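Local coordinates for protein methylornithine synthase PylB (Methanosarcina barkeri, PDB 3T7V) that isomerises L-lysine to (3R)-3-methyl-D-ornithine by radical S-adenosylmethionine chemistry, using a [4Fe-4S] cluster, as a step in pyrrolysine biosynthesis, at residues R329-E332 against I333-M336; I300-P303 against D304-L307; A193-F196 against A197-G201. One frame throughout, in Å; residues are numbered along the deposited sequence.

In the fold
From the N terminus, contact 3 (193-196 with 197-201) comes first: it is the last turns of helix 187-200, closed by a glycine just before strand 203-210 of the TIM-barrel-like radical SAM core. Contact 2 (300-303 with 304-307) follows in the loop that leaves strand 296-300, turning the chain back over itself beside helix 93-103. Contact 1 (329-332 with 333-336) ends helix 324-334, the next helix in the chain, and leads the chain into strand 337-338. The three run in series, with no nesting or crossing. Contacts 1 and 3 lie on opposite sides of the chain's centre, their own centres about 36 Å apart, whereas contacts 1 and 2 approach to about 7 Å between nearest atoms.

Contact 1. Residues R329-E332 against I333-M336; sequences RRLE and IMGM
Leu331 and Met336 meet where helix 324-334 stops in a Schellman motif. The N-H of Met336 reaches back to the carbonyl of Leu331, N to O 2.7 Å and nearly straight at 163°, approaching from above the carbonyl plane. Gly335 carries the positive phi (84°) with which the chain leaves the helix, and its N donates to Glu332 O at 2.9 Å, again with the donor well above the carbonyl plane. Just before this, the bonds are alpha-helical: Ile333 N to Arg329 O and Met334 N to Arg330 O.

Met334 CB rests 3.4 Å from Leu331 O. With CG beside the backbone N (chi1 -69°), the chain runs back along the helix, so that CG comes equally near Arg330 O. SD then passes Leu331, 4.4 Å from its CD2, and the bend at chi3 carries the terminal methyl away from the preceding turn. Leu331 meets Met336 at its base, CB to CB at 4.2 Å. On another side of the helix, Ile333 lays CG1 and CD1 alongside the carbonyl of Arg329, with CD1 3.8 Å from that oxygen.

The helix end packs on helix 278-291, where Leu331 touches Leu290 and Met334 touches Asn291. Arg330 crosses to the same helix, its chain on Ile283 and Val287 and its NH1 in a salt bridge with Asp284 OD1. After the turn, Gly335 O accepts a hydrogen bond from Asn57, and the chain enters strand 337-338, which runs parallel to strand 58-68.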
ATOM      1  N   ARG A 329     -13.488 -15.809   0.706  1.00 20.02           N
ATOM      2  CA  ARG A 329     -14.886 -16.103   1.187  1.00 21.01           C
ATOM      3  C   ARG A 329     -15.662 -14.800   1.215  1.00 21.43           C
ATOM      4  O   ARG A 329     -16.828 -14.763   0.786  1.00 23.43           O
ATOM      5  CB  ARG A 329     -14.834 -16.713   2.595  1.00 25.30           C
ATOM      6  CG  ARG A 329     -16.201 -16.852   3.283  1.00 35.89           C
ATOM      7  CD  ARG A 329     -16.141 -17.592   4.633  1.00 53.00           C
ATOM      8  NE  ARG A 329     -17.462 -17.611   5.278  1.00 70.59           N
ATOM      9  CZ  ARG A 329     -17.736 -18.133   6.480  1.00 84.88           C
ATOM     10  NH1 ARG A 329     -18.983 -18.094   6.947  1.00 87.26           N
ATOM     11  NH2 ARG A 329     -16.773 -18.687   7.222  1.00101.03           N
ATOM     12  N   ARG A 330     -15.050 -13.728   1.788  1.00 20.56           N
ATOM     13  CA  ARG A 330     -15.785 -12.479   1.896  1.00 19.34           C
ATOM     14  C   ARG A 330     -16.000 -11.877   0.474  1.00 20.60           C
ATOM     15  O   ARG A 330     -17.065 -11.296   0.219  1.00 22.11           O
ATOM     16  CB  ARG A 330     -15.068 -11.482   2.835  1.00 21.10           C
ATOM     17  CG  ARG A 330     -15.840 -10.195   3.081  1.00 23.11           C
ATOM     18  CD  ARG A 330     -17.096 -10.414   3.942  1.00 28.94           C
ATOM     19  NE  ARG A 330     -16.659 -11.040   5.186  1.00 36.47           N
ATOM     20  CZ  ARG A 330     -16.448 -10.384   6.337  1.00 42.69           C
ATOM     21  NH1 ARG A 330     -16.630  -9.067   6.402  1.00 38.85           N
ATOM     22  NH2 ARG A 330     -16.038 -11.046   7.420  1.00 46.91           N
ATOM     23  N   LEU A 331     -15.012 -11.961  -0.415  1.00 20.99           N
ATOM     24  CA  LEU A 331     -15.241 -11.433  -1.802  1.00 20.49           C
ATOM     25  C   LEU A 331     -16.455 -12.162  -2.425  1.00 22.67           C
ATOM     26  O   LEU A 331     -17.234 -11.515  -3.142  1.00 22.33           O
ATOM     27  CB  LEU A 331     -14.037 -11.744  -2.700  1.00 20.97           C
ATOM     28  CG  LEU A 331     -12.800 -10.986  -2.184  1.00 21.03           C
ATOM     29  CD1 LEU A 331     -11.674 -11.401  -3.119  1.00 24.91           C
ATOM     30  CD2 LEU A 331     -12.981  -9.485  -2.325  1.00 21.81           C
ATOM     31  N   GLU A 332     -16.551 -13.487  -2.229  1.00 23.96           N
ATOM     32  CA  GLU A 332     -17.682 -14.252  -2.809  1.00 24.80           C
ATOM     33  C   GLU A 332     -19.046 -13.684  -2.326  1.00 28.52           C
ATOM     34  O   GLU A 332     -20.000 -13.443  -3.143  1.00 27.98           O
ATOM     35  CB  GLU A 332     -17.535 -15.723  -2.490  1.00 27.69           C
ATOM     36  CG  GLU A 332     -18.590 -16.539  -3.281  1.00 36.28           C
ATOM     37  CD  GLU A 332     -18.646 -18.025  -2.921  1.00 62.29           C
ATOM     38  OE1 GLU A 332     -18.748 -18.365  -1.706  1.00 72.48           O
ATOM     39  OE2 GLU A 332     -18.620 -18.860  -3.865  1.00 60.64           O
ATOM     40  N   ILE A 333     -19.137 -13.440  -1.018  1.00 25.27           N
ATOM     41  CA  ILE A 333     -20.328 -12.793  -0.410  1.00 31.15           C
ATOM     42  C   ILE A 333     -20.652 -11.443  -1.067  1.00 28.90           C
ATOM     43  O   ILE A 333     -21.818 -11.093  -1.313  1.00 28.78           O
ATOM     44  CB  ILE A 333     -20.084 -12.634   1.102  1.00 33.38           C
ATOM     45  CG1 ILE A 333     -20.267 -13.997   1.776  1.00 37.08           C
ATOM     46  CG2 ILE A 333     -20.980 -11.567   1.700  1.00 40.87           C
ATOM     47  CD1 ILE A 333     -19.674 -14.095   3.173  1.00 44.91           C
ATOM     48  N   MET A 334     -19.586 -10.713  -1.417  1.00 26.09           N
ATOM     49  CA  MET A 334     -19.737  -9.398  -2.055  1.00 28.54           C
ATOM     50  C   MET A 334     -20.074  -9.495  -3.511  1.00 27.26           C
ATOM     51  O   MET A 334     -20.395  -8.487  -4.111  1.00 33.95           O
ATOM     52  CB  MET A 334     -18.426  -8.597  -1.964  1.00 29.32           C
ATOM     53  CG  MET A 334     -18.089  -8.168  -0.574  1.00 29.25           C
ATOM     54  SD  MET A 334     -16.496  -7.329  -0.725  1.00 29.16           S
ATOM     55  CE  MET A 334     -17.009  -5.813  -1.568  1.00 29.28           C
ATOM     56  N   GLY A 335     -19.970 -10.700  -4.098  1.00 26.49           N
ATOM     57  CA  GLY A 335     -20.139 -10.855  -5.537  1.00 28.64           C
ATOM     58  C   GLY A 335     -18.907 -10.585  -6.358  1.00 27.85           C
ATOM     59  O   GLY A 335     -19.000 -10.267  -7.578  1.00 25.96           O
ATOM     60  N   MET A 336     -17.757 -10.722  -5.711  1.00 25.48           N
ATOM     61  CA  MET A 336     -16.480 -10.438  -6.414  1.00 21.51           C
ATOM     62  C   MET A 336     -15.692 -11.725  -6.476  1.00 22.58           C
ATOM     63  O   MET A 336     -15.964 -12.665  -5.717  1.00 26.13           O
ATOM     64  CB  MET A 336     -15.707  -9.322  -5.699  1.00 21.37           C
ATOM     65  CG  MET A 336     -16.516  -7.991  -5.752  1.00 24.90           C
ATOM     66  SD  MET A 336     -15.560  -6.692  -4.994  1.00 28.80           S
ATOM     67  CE  MET A 336     -14.963  -5.908  -6.529  1.00 27.15           C
TER

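Contact 2. Residues I300-P303 against D304-L307; sequences ILPP and DSQL
Ser305 OG takes the N-H of Leu307, 3.1 Å from OG to N with an N-H...O angle of 152°, which makes an ST turn in the loop after strand 296-300. Turned away from the backbone N (chi1 -152°), OG lies over the ring of Pro302, whose CD is 3.8 Å away. Ser305 CB sits close against the carbonyl oxygen of Pro302, and against Leu301 CB at 4.3 Å. The chain turns at Pro303 and Asp304, bringing the CA atoms of Pro302 and Ser305 to 5.6 Å. With an alanine here, the N-H of Leu307 would lose its side-chain acceptor and the turn would probably be freer to shift against Pro302.

Arg320 donates to Leu307 O and, weakly, to Ser305 O. The apolar side of the turn faces the barrel: Pro302 lies against Cys63 of strand 58-68 and on helix 93-103, while Leu307 touches Ile65. The side chain of Leu301 is about 7 Å from the bound 5-amino-D-isoleucine and sends CD1 to 3.6 Å from Leu307 O. The side chains of Pro302 and Leu307 cross at about a right angle, with CG of the ring 4.0 Å from Leu307 CD1.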
ATOM      1  N   ILE A 300      -2.581  -9.143   3.374  1.00 13.00           N
ATOM      2  CA  ILE A 300      -3.024 -10.521   3.616  1.00 13.55           C
ATOM      3  C   ILE A 300      -1.783 -11.244   4.127  1.00 15.40           C
ATOM      4  O   ILE A 300      -0.725 -11.177   3.532  1.00 16.15           O
ATOM      5  CB  ILE A 300      -3.512 -11.171   2.308  1.00 13.34           C
ATOM      6  CG1 ILE A 300      -4.602 -10.284   1.658  1.00 14.84           C
ATOM      7  CG2 ILE A 300      -3.996 -12.578   2.647  1.00 14.99           C
ATOM      8  CD1 ILE A 300      -5.061 -10.865   0.317  1.00 15.67           C
ATOM      9  N   LEU A 301      -1.895 -11.967   5.223  1.00 15.17           N
ATOM     10  CA  LEU A 301      -0.723 -12.671   5.727  1.00 15.93           C
ATOM     11  C   LEU A 301      -0.684 -14.102   5.275  1.00 20.55           C
ATOM     12  O   LEU A 301      -1.735 -14.714   4.989  1.00 24.62           O
ATOM     13  CB  LEU A 301      -0.746 -12.660   7.254  1.00 17.63           C
ATOM     14  CG  LEU A 301      -0.635 -11.234   7.840  1.00 20.41           C
ATOM     15  CD1 LEU A 301      -0.711 -11.212   9.371  1.00 26.70           C
ATOM     16  CD2 LEU A 301       0.652 -10.501   7.469  1.00 27.41           C
ATOM     17  N   PRO A 302       0.548 -14.669   5.201  1.00 19.60           N
ATOM     18  CA  PRO A 302       0.719 -16.083   4.941  1.00 26.58           C
ATOM     19  C   PRO A 302      -0.137 -16.896   5.961  1.00 32.47           C
ATOM     20  O   PRO A 302      -0.375 -16.419   7.108  1.00 32.41           O
ATOM     21  CB  PRO A 302       2.227 -16.264   5.236  1.00 24.99           C
ATOM     22  CG  PRO A 302       2.866 -14.973   4.862  1.00 21.15           C
ATOM     23  CD  PRO A 302       1.830 -14.012   5.475  1.00 19.99           C
ATOM     24  N   PRO A 303      -0.618 -18.096   5.533  1.00 36.07           N
ATOM     25  CA  PRO A 303      -1.424 -19.007   6.368  1.00 44.15           C
ATOM     26  C   PRO A 303      -0.691 -19.321   7.693  1.00 46.23           C
ATOM     27  O   PRO A 303       0.475 -19.723   7.654  1.00 47.80           O
ATOM     28  CB  PRO A 303      -1.552 -20.264   5.497  1.00 39.82           C
ATOM     29  CG  PRO A 303      -1.485 -19.800   4.087  1.00 35.52           C
ATOM     30  CD  PRO A 303      -0.592 -18.536   4.114  1.00 38.92           C
ATOM     31  N   ASP A 304      -1.397 -19.189   8.822  1.00 44.37           N
ATOM     32  CA  ASP A 304      -0.820 -19.108  10.174  1.00 49.12           C
ATOM     33  C   ASP A 304      -0.214 -17.745  10.269  1.00 53.33           C
ATOM     34  O   ASP A 304      -0.908 -16.739  10.351  1.00 76.24           O
ATOM     35  CB  ASP A 304       0.253 -20.180  10.437  1.00 67.15           C
ATOM     36  CG  ASP A 304       1.521 -19.599  11.096  1.00 70.65           C
ATOM     37  OD1 ASP A 304       1.409 -19.110  12.246  1.00 76.42           O
ATOM     38  OD2 ASP A 304       2.617 -19.699  10.494  1.00 88.32           O
ATOM     39  N   SER A 305       1.100 -17.744  10.222  1.00 58.47           N
ATOM     40  CA  SER A 305       1.906 -16.617  10.363  1.00 41.26           C
ATOM     41  C   SER A 305       1.777 -15.878  11.705  1.00 39.79           C
ATOM     42  O   SER A 305       0.698 -15.479  12.143  1.00 42.80           O
ATOM     43  CB  SER A 305       1.683 -15.696   9.163  1.00 33.34           C
ATOM     44  OG  SER A 305       2.835 -14.994   8.992  1.00 41.66           O
ATOM     45  N   GLN A 306       2.905 -15.717  12.350  1.00 30.23           N
ATOM     46  CA  GLN A 306       3.077 -14.813  13.467  1.00 37.42           C
ATOM     47  C   GLN A 306       3.589 -13.501  12.902  1.00 23.60           C
ATOM     48  O   GLN A 306       3.981 -12.599  13.637  1.00 28.45           O
ATOM     49  CB  GLN A 306       4.159 -15.378  14.352  1.00 50.88           C
ATOM     50  CG  GLN A 306       5.229 -16.076  13.514  1.00 63.36           C
ATOM     51  CD  GLN A 306       6.406 -16.598  14.312  1.00111.24           C
ATOM     52  OE1 GLN A 306       7.422 -15.906  14.435  1.00133.42           O
ATOM     53  NE2 GLN A 306       6.292 -17.824  14.848  1.00 47.15           N
ATOM     54  N   LEU A 307       3.672 -13.396  11.565  1.00 18.15           N
ATOM     55  CA  LEU A 307       4.278 -12.169  10.974  1.00 17.91           C
ATOM     56  C   LEU A 307       3.409 -10.970  11.266  1.00 16.53           C
ATOM     57  O   LEU A 307       2.197 -11.067  11.456  1.00 20.05           O
ATOM     58  CB  LEU A 307       4.419 -12.278   9.445  1.00 17.47           C
ATOM     59  CG  LEU A 307       5.433 -13.371   8.969  1.00 17.51           C
ATOM     60  CD1 LEU A 307       5.464 -13.440   7.458  1.00 24.80           C
ATOM     61  CD2 LEU A 307       6.816 -13.087   9.527  1.00 23.87           C
TER

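Contact 3. Residues A193-F196 against A197-G201; sequences ARRF and AKQQG
Ala197, Lys198, Gln199 and Gln200 each donate their N-H to the carbonyl four residues back, from Ala193 to Phe196, at N to O distances of 2.9 to 3.1 Å, and Gly201 then leaves the helix with positive phi in a Schellman motif. Gly201 N is held by Lys198 O. The methyl CB of Ala197 sits against the preceding turn, 3.4 Å from Ala193 O.

The ring of Phe196 stands off the helix with CG anti to the backbone N (chi1 180°) and beside the carbonyl carbon, which brings the far ring carbons near Gln200. The Gln200 chain, bent at chi2, comes obliquely to CE2 and CZ: CG lies 3.7 Å from Phe196 CE2 and NE2 lies 3.6 Å from CZ, with ring and amide planes 34° apart. Gln199 instead crosses the ring direction at about a right angle, its NE2 4.1 Å from Phe196 CD1. A water sits over one face of the ring, offset toward the rim. It accepts from Gln200 NE2 at 2.7 Å and donates to Phe196 O, so this carbonyl serves both the water and Gln200 N.

The polar ends of Arg194 and Lys198 turn to other parts of the barrel, Arg194 to Leu168 O and Gln170, Lys198 to Asp230 O. The side chain of Arg194 lies about 4 Å from that of Arg190, which binds S-adenosylmethionine. Phe196 and Gln200 also touch helix 152-160, at Asn152 and Leu156. The water bridge joins the Gln200 amide to the Phe196 carbonyl, and probably limits how freely that amide can turn beside Phe196.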
ATOM      1  N   ALA A 193      14.173   7.847  -6.405  1.00 14.28           N
ATOM      2  CA  ALA A 193      14.304   6.414  -6.417  1.00 13.93           C
ATOM      3  C   ALA A 193      13.150   5.765  -7.213  1.00 14.06           C
ATOM      4  O   ALA A 193      13.398   4.792  -7.952  1.00 14.97           O
ATOM      5  CB  ALA A 193      14.311   5.900  -4.953  1.00 14.42           C
ATOM      6  N   ARG A 194      11.928   6.302  -7.070  1.00 13.45           N
ATOM      7  CA  ARG A 194      10.842   5.729  -7.878  1.00 14.23           C
ATOM      8  C   ARG A 194      11.104   5.978  -9.354  1.00 15.43           C
ATOM      9  O   ARG A 194      10.799   5.098 -10.153  1.00 16.39           O
ATOM     10  CB  ARG A 194       9.500   6.300  -7.423  1.00 15.24           C
ATOM     11  CG  ARG A 194       9.072   5.765  -6.045  1.00 16.40           C
ATOM     12  CD  ARG A 194       7.576   6.106  -5.756  1.00 19.48           C
ATOM     13  NE  ARG A 194       7.322   7.528  -5.838  1.00 19.69           N
ATOM     14  CZ  ARG A 194       7.485   8.430  -4.879  1.00 18.34           C
ATOM     15  NH1 ARG A 194       7.316   9.705  -5.296  1.00 24.88           N
ATOM     16  NH2 ARG A 194       7.732   8.113  -3.578  1.00 17.06           N
ATOM     17  N   ARG A 195      11.660   7.127  -9.715  1.00 15.41           N
ATOM     18  CA  ARG A 195      11.949   7.388 -11.109  1.00 17.36           C
ATOM     19  C   ARG A 195      13.019   6.457 -11.654  1.00 17.62           C
ATOM     20  O   ARG A 195      12.883   5.902 -12.770  1.00 18.39           O
ATOM     21  CB  ARG A 195      12.406   8.843 -11.236  1.00 19.58           C
ATOM     22  CG  ARG A 195      11.181   9.753 -11.107  1.00 28.73           C
ATOM     23  CD  ARG A 195      11.468  11.261 -11.267  1.00 42.92           C
ATOM     24  NE  ARG A 195      12.440  11.455 -12.372  1.00 69.38           N
ATOM     25  CZ  ARG A 195      13.769  11.624 -12.227  1.00 55.38           C
ATOM     26  NH1 ARG A 195      14.310  11.697 -10.995  1.00 61.36           N
ATOM     27  NH2 ARG A 195      14.530  11.781 -13.278  1.00 80.16           N
ATOM     28  N   PHE A 196      14.064   6.222 -10.850  1.00 16.18           N
ATOM     29  CA  PHE A 196      15.148   5.320 -11.256  1.00 16.15           C
ATOM     30  C   PHE A 196      14.569   3.903 -11.445  1.00 16.35           C
ATOM     31  O   PHE A 196      14.897   3.194 -12.390  1.00 16.45           O
ATOM     32  CB  PHE A 196      16.282   5.314 -10.213  1.00 17.32           C
ATOM     33  CG  PHE A 196      17.418   4.385 -10.603  1.00 17.62           C
ATOM     34  CD1 PHE A 196      18.383   4.835 -11.496  1.00 22.42           C
ATOM     35  CD2 PHE A 196      17.453   3.093 -10.140  1.00 18.33           C
ATOM     36  CE1 PHE A 196      19.436   3.965 -11.886  1.00 26.17           C
ATOM     37  CE2 PHE A 196      18.474   2.199 -10.505  1.00 22.46           C
ATOM     38  CZ  PHE A 196      19.447   2.649 -11.399  1.00 21.67           C
ATOM     39  N   ALA A 197      13.719   3.487 -10.486  1.00 15.47           N
ATOM     40  CA  ALA A 197      13.150   2.149 -10.570  1.00 13.29           C
ATOM     41  C   ALA A 197      12.299   2.022 -11.844  1.00 12.79           C
ATOM     42  O   ALA A 197      12.433   0.971 -12.554  1.00 13.44           O
ATOM     43  CB  ALA A 197      12.267   1.883  -9.318  1.00 14.52           C
ATOM     44  N   LYS A 198      11.481   3.042 -12.187  1.00 13.22           N
ATOM     45  CA  LYS A 198      10.643   2.946 -13.431  1.00 14.22           C
ATOM     46  C   LYS A 198      11.624   2.789 -14.639  1.00 14.71           C
ATOM     47  O   LYS A 198      11.357   2.015 -15.571  1.00 17.84           O
ATOM     48  CB  LYS A 198       9.801   4.181 -13.589  1.00 19.42           C
ATOM     49  CG  LYS A 198       8.582   4.123 -12.718  1.00 27.71           C
ATOM     50  CD  LYS A 198       7.369   3.672 -13.565  1.00 43.61           C
ATOM     51  CE  LYS A 198       6.457   4.847 -13.880  1.00 54.95           C
ATOM     52  NZ  LYS A 198       5.296   4.393 -14.689  1.00 71.84           N
ATOM     53  N   GLN A 199      12.776   3.483 -14.615  1.00 14.96           N
ATOM     54  CA  GLN A 199      13.710   3.345 -15.755  1.00 16.39           C
ATOM     55  C   GLN A 199      14.267   1.943 -15.886  1.00 14.59           C
ATOM     56  O   GLN A 199      14.659   1.488 -16.995  1.00 18.86           O
ATOM     57  CB  GLN A 199      14.864   4.341 -15.561  1.00 18.38           C
ATOM     58  CG  GLN A 199      14.376   5.745 -15.789  1.00 22.61           C
ATOM     59  CD  GLN A 199      15.333   6.819 -15.329  1.00 29.69           C
ATOM     60  OE1 GLN A 199      15.062   8.015 -15.513  1.00 52.48           O
ATOM     61  NE2 GLN A 199      16.487   6.419 -14.818  1.00 33.87           N
ATOM     62  N   GLN A 200      14.435   1.228 -14.761  1.00 15.28           N
ATOM     63  CA  GLN A 200      14.906  -0.155 -14.789  1.00 14.48           C
ATOM     64  C   GLN A 200      13.837  -1.190 -15.087  1.00 14.08           C
ATOM     65  O   GLN A 200      14.101  -2.379 -15.208  1.00 15.82           O
ATOM     66  CB  GLN A 200      15.518  -0.477 -13.433  1.00 16.45           C
ATOM     67  CG  GLN A 200      16.842   0.214 -13.156  1.00 18.55           C
ATOM     68  CD  GLN A 200      17.945  -0.175 -14.159  1.00 18.72           C
ATOM     69  OE1 GLN A 200      18.066  -1.323 -14.591  1.00 20.66           O
ATOM     70  NE2 GLN A 200      18.838   0.772 -14.414  1.00 23.74           N
ATOM     71  N   GLY A 201      12.622  -0.683 -15.222  1.00 13.64           N
ATOM     72  CA  GLY A 201      11.498  -1.540 -15.581  1.00 13.52           C
ATOM     73  C   GLY A 201      10.473  -1.852 -14.494  1.00 13.12           C
ATOM     74  O   GLY A 201       9.464  -2.531 -14.764  1.00 15.19           O
TER
HETATM   75  O   HOH W   1      17.591   3.153 -14.179  1.00 33.99           O